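Local structure of peroxidase (Cellulomonas bogoriensis 69B4 = DSM 16987, 6QZO) at residues Leu240-Trp243 against Asp244-Ser247; Ala372-Tyr375 against Val376-Leu380. The protein binds heme b and probably acts as a DyP-type peroxidase, using hydrogen peroxide to oxidise its substrates. All coordinates share one frame; numbering follows the deposited sequence.

Interaction 1: residues Leu240-Trp243 against Asp244-Ser247; sequences LDTW and DELS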
loop_
_atom_site.group_PDB
_atom_site.type_symbol
_atom_site.label_atom_id
_atom_site.label_comp_id
_atom_site.label_asym_id
_atom_site.label_seq_id
_atom_site.Cartn_x
_atom_site.Cartn_y
_atom_site.Cartn_z
ATOM N N LEU A 240 -17.541 7.619 -0.557
ATOM C CA LEU A 240 -18.149 6.296 -0.245
ATOM C C LEU A 240 -19.267 6.463 0.794
ATOM O O LEU A 240 -20.235 5.688 0.716
ATOM C CB LEU A 240 -17.061 5.316 0.196
ATOM C CG LEU A 240 -16.047 4.972 -0.891
ATOM C CD1 LEU A 240 -15.021 3.954 -0.400
ATOM C CD2 LEU A 240 -16.739 4.452 -2.146
ATOM N N ASP A 241 -19.188 7.467 1.670
ATOM C CA ASP A 241 -20.224 7.711 2.711
ATOM C C ASP A 241 -21.571 8.033 2.048
ATOM O O ASP A 241 -22.558 7.415 2.464
ATOM C CB ASP A 241 -19.813 8.808 3.697
ATOM C CG ASP A 241 -18.635 8.450 4.578
ATOM O OD1 ASP A 241 -18.346 7.244 4.734
ATOM O OD2 ASP A 241 -18.013 9.383 5.105
ATOM N N THR A 242 -21.619 8.929 1.050
ATOM C CA THR A 242 -22.874 9.273 0.312
ATOM C C THR A 242 -23.217 8.165 -0.704
ATOM O O THR A 242 -24.425 7.890 -0.891
ATOM C CB THR A 242 -22.803 10.658 -0.343
ATOM O OG1 THR A 242 -21.624 10.730 -1.147
ATOM C CG2 THR A 242 -22.807 11.780 0.679
ATOM N N TRP A 243 -22.222 7.528 -1.322
ATOM C CA TRP A 243 -22.424 6.371 -2.240
ATOM C C TRP A 243 -23.218 5.265 -1.524
ATOM O O TRP A 243 -24.018 4.567 -2.183
ATOM C CB TRP A 243 -21.054 5.877 -2.732
ATOM C CG TRP A 243 -21.054 4.757 -3.730
ATOM C CD1 TRP A 243 -20.473 3.537 -3.557
ATOM C CD2 TRP A 243 -21.546 4.777 -5.088
ATOM N NE1 TRP A 243 -20.587 2.792 -4.702
ATOM C CE2 TRP A 243 -21.246 3.522 -5.653
ATOM C CE3 TRP A 243 -22.212 5.717 -5.877
ATOM C CZ2 TRP A 243 -21.615 3.172 -6.948
ATOM C CZ3 TRP A 243 -22.587 5.371 -7.158
ATOM C CH2 TRP A 243 -22.290 4.116 -7.689
ATOM N N ASP A 244 -22.988 5.102 -0.222
ATOM C CA ASP A 244 -23.645 4.071 0.629
ATOM C C ASP A 244 -25.153 4.338 0.761
ATOM O O ASP A 244 -25.878 3.384 1.082
ATOM C CB ASP A 244 -22.959 3.976 1.991
ATOM C CG ASP A 244 -21.651 3.231 1.936
ATOM O OD1 ASP A 244 -21.298 2.746 0.827
ATOM O OD2 ASP A 244 -20.996 3.146 3.002
ATOM N N GLU A 245 -25.602 5.574 0.515
ATOM C CA GLU A 245 -27.033 5.981 0.599
ATOM C C GLU A 245 -27.812 5.490 -0.629
ATOM O O GLU A 245 -29.050 5.644 -0.628
ATOM C CB GLU A 245 -27.156 7.499 0.732
ATOM C CG GLU A 245 -26.555 8.058 2.018
ATOM C CD GLU A 245 -26.502 9.580 2.077
ATOM O OE1 GLU A 245 -26.530 10.232 1.000
ATOM O OE2 GLU A 245 -26.496 10.114 3.205
ATOM N N LEU A 246 -27.143 4.981 -1.667
ATOM C CA LEU A 246 -27.812 4.542 -2.936
ATOM C C LEU A 246 -28.118 3.049 -2.867
ATOM O O LEU A 246 -27.236 2.273 -2.489
ATOM C CB LEU A 246 -26.934 4.796 -4.161
ATOM C CG LEU A 246 -26.578 6.241 -4.504
ATOM C CD1 LEU A 246 -25.866 6.300 -5.843
ATOM C CD2 LEU A 246 -27.793 7.146 -4.513
ATOM N N SER A 247 -29.330 2.661 -3.259
ATOM C CA SER A 247 -29.675 1.264 -3.621
ATOM C C SER A 247 -28.729 0.777 -4.720
ATOM O O SER A 247 -28.151 1.614 -5.433
ATOM C CB SER A 247 -31.092 1.173 -4.097
ATOM O OG SER A 247 -31.207 1.726 -5.396
#
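With chi1 at -177° W243 turns CG away from its own N and to the side of its carbonyl carbon, the direction in which L246 follows, and L246, with CG anti to its carbonyl carbon (chi1 -63°), brings CD1 against the ring. The pair brackets a type I beta turn that starts at W243, the last residue of helix 240-243, and leads toward helix 248-255 in the C-terminal half of the DyP-type peroxidase. CD1 of L246 comes obliquely to the six-membered part of the indole, 3.7 Å from W243 CZ3, and the two side chains run roughly at right angles. L246 N closes the turn on W243 O at 3.2 Å. One residue earlier, E245 N bonds T242 O at 3.0 Å, and E245 CB sits 3.2 Å from that same oxygen. D244 N keeps the helical bond to L240 O at 3.0 Å, while D244 OD1 lies 3.1 Å from L240 O, two acceptors side by side. That carboxylate is gripped by cations: OD1 by R251, OD2 by K164 and R160 of the second subunit. An asparagine here would probably leave R251 and K164 of the second subunit without their carboxylate mate, and R160 of that subunit with only D241 of the two acids. R251 also makes a cation-pi contact with the W243 ring, and the indole NE1 donates to M197 O.

Interaction 2: residues Ala372-Tyr375 against Val376-Leu380; sequences AGEY and VGQRL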
loop_
_atom_site.group_PDB
_atom_site.type_symbol
_atom_site.label_atom_id
_atom_site.label_comp_id
_atom_site.label_asym_id
_atom_site.label_seq_id
_atom_site.Cartn_x
_atom_site.Cartn_y
_atom_site.Cartn_z
ATOM N N ALA A 372 19.489 -0.470 -26.204
ATOM C CA ALA A 372 20.777 -0.598 -25.490
ATOM C C ALA A 372 21.711 0.512 -25.980
ATOM O O ALA A 372 21.931 0.563 -27.193
ATOM C CB ALA A 372 21.349 -1.974 -25.737
ATOM N N GLY A 373 22.183 1.390 -25.085
ATOM C CA GLY A 373 23.153 2.453 -25.409
ATOM C C GLY A 373 22.518 3.820 -25.636
ATOM O O GLY A 373 23.256 4.794 -25.733
ATOM N N GLU A 374 21.188 3.899 -25.697
ATOM C CA GLU A 374 20.442 5.180 -25.738
ATOM C C GLU A 374 20.004 5.523 -24.308
ATOM O O GLU A 374 20.305 4.742 -23.400
ATOM C CB GLU A 374 19.285 5.069 -26.737
ATOM C CG GLU A 374 19.740 4.771 -28.163
ATOM C CD GLU A 374 18.621 4.566 -29.181
ATOM O OE1 GLU A 374 17.442 4.479 -28.779
ATOM O OE2 GLU A 374 18.920 4.573 -30.401
ATOM N N TYR A 375 19.336 6.658 -24.118
ATOM C CA TYR A 375 18.729 7.064 -22.823
ATOM C C TYR A 375 17.356 7.698 -23.071
ATOM O O TYR A 375 17.108 8.273 -24.152
ATOM C CB TYR A 375 19.685 7.959 -22.038
ATOM C CG TYR A 375 19.871 9.352 -22.579
ATOM C CD1 TYR A 375 19.040 10.387 -22.184
ATOM C CD2 TYR A 375 20.904 9.647 -23.445
ATOM C CE1 TYR A 375 19.222 11.677 -22.646
ATOM C CE2 TYR A 375 21.101 10.935 -23.920
ATOM C CZ TYR A 375 20.260 11.952 -23.517
ATOM O OH TYR A 375 20.442 13.218 -23.987
ATOM N N VAL A 376 16.461 7.556 -22.095
ATOM C CA VAL A 376 15.047 7.990 -22.217
ATOM C C VAL A 376 15.036 9.517 -22.401
ATOM O O VAL A 376 15.677 10.220 -21.602
ATOM C CB VAL A 376 14.202 7.529 -21.020
ATOM C CG1 VAL A 376 14.646 8.190 -19.718
ATOM C CG2 VAL A 376 12.720 7.762 -21.270
ATOM N N GLY A 377 14.355 9.992 -23.453
ATOM C CA GLY A 377 14.145 11.424 -23.725
ATOM C C GLY A 377 15.292 12.019 -24.517
ATOM O O GLY A 377 15.315 13.242 -24.719
ATOM N N GLN A 378 16.191 11.163 -24.999
ATOM C CA GLN A 378 17.411 11.572 -25.748
ATOM C C GLN A 378 17.032 12.437 -26.968
ATOM O O GLN A 378 17.700 13.463 -27.178
ATOM C CB GLN A 378 18.176 10.321 -26.164
ATOM C CG GLN A 378 19.477 10.612 -26.899
ATOM C CD GLN A 378 20.243 9.328 -27.099
ATOM O OE1 GLN A 378 19.734 8.232 -26.851
ATOM N NE2 GLN A 378 21.484 9.459 -27.530
ATOM N N ARG A 379 16.018 12.043 -27.743
ATOM C CA ARG A 379 15.579 12.766 -28.977
ATOM C C ARG A 379 15.144 14.196 -28.624
ATOM O O ARG A 379 15.300 15.079 -29.483
ATOM C CB ARG A 379 14.454 12.023 -29.714
ATOM C CG ARG A 379 14.920 10.787 -30.471
ATOM C CD ARG A 379 13.819 10.094 -31.277
ATOM N NE ARG A 379 12.950 9.283 -30.429
ATOM C CZ ARG A 379 13.143 7.991 -30.108
ATOM N NH1 ARG A 379 14.189 7.324 -30.577
ATOM N NH2 ARG A 379 12.279 7.360 -29.326
ATOM N N LEU A 380 14.615 14.429 -27.420
ATOM C CA LEU A 380 14.274 15.804 -26.970
ATOM C C LEU A 380 15.555 16.599 -26.697
ATOM O O LEU A 380 15.658 17.735 -27.207
ATOM C CB LEU A 380 13.393 15.764 -25.717
ATOM C CG LEU A 380 13.110 17.133 -25.088
ATOM C CD1 LEU A 380 12.459 18.076 -26.100
ATOM C CD2 LEU A 380 12.263 16.981 -23.830
#
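Q378 crosses Y375 at about a right angle, its aliphatic chain over one face of the phenol ring. CB stands almost straight above the ring centre, 3.7 Å from the centroid of Y375, a CH-pi contact, and CG approaches Y375 CE2 to 3.4 Å. The amide continues the layer, its plane only 20° from that of the ring. From there Q378 OE1 reaches back to the start of the turn and accepts a hydrogen bond from the backbone N of Y375 at 3.2 Å; the donor is well above the amide plane, yet the N-H points fairly straight at the oxygen. The same OE1 also packs 3.2 Å from E374 CB, where the two side chains cross nearly perpendicular.

A type II beta turn from Y375 to Q378, set at the N-terminus of helix 378-381, brings the two residues together, and the extended Q378 chain (chi1 -178°) carries its amide back along the ring. Q378 N closes the turn on Y375 O at 3.1 Å, and G377 holds the third position with the positive phi that favours glycine, occupying the helix N-cap site as well. Y375 contributes its own torsion: CG sits between backbone N and carbonyl carbon (chi1 72°), folding the ring back toward the turn.

Farther out, helix 61-78 packs on the phenol through E65, L68, R69 and T72, and T72 OG1 accepts a hydrogen bond from the backbone N of V376. The V376 side chain rests on V103 of strand 100-105, while L380 meets F105 of the same strand. E374 OE1 accepts a hydrogen bond from the backbone N of S371.

Overall arrangement
Interactions 1 and 2 lie on opposite sides of the chain's centre, their centres 49 Å apart and their nearest atoms about 35 Å apart, with no touch between them. They are nevertheless related through one antiparallel sheet: interaction 1 follows strand 229-238 and interaction 2 comes after its neighbour, strand 356-366. Interaction 1 is the one close to the cofactor, the W243 side chain standing about 7 Å from the heme and about 9 Å from the side chain of H292, the axial ligand of the iron. Interaction 1 also faces the second subunit, whereas no other chain of the assembly touches residues 372-380, which sit away from the heme.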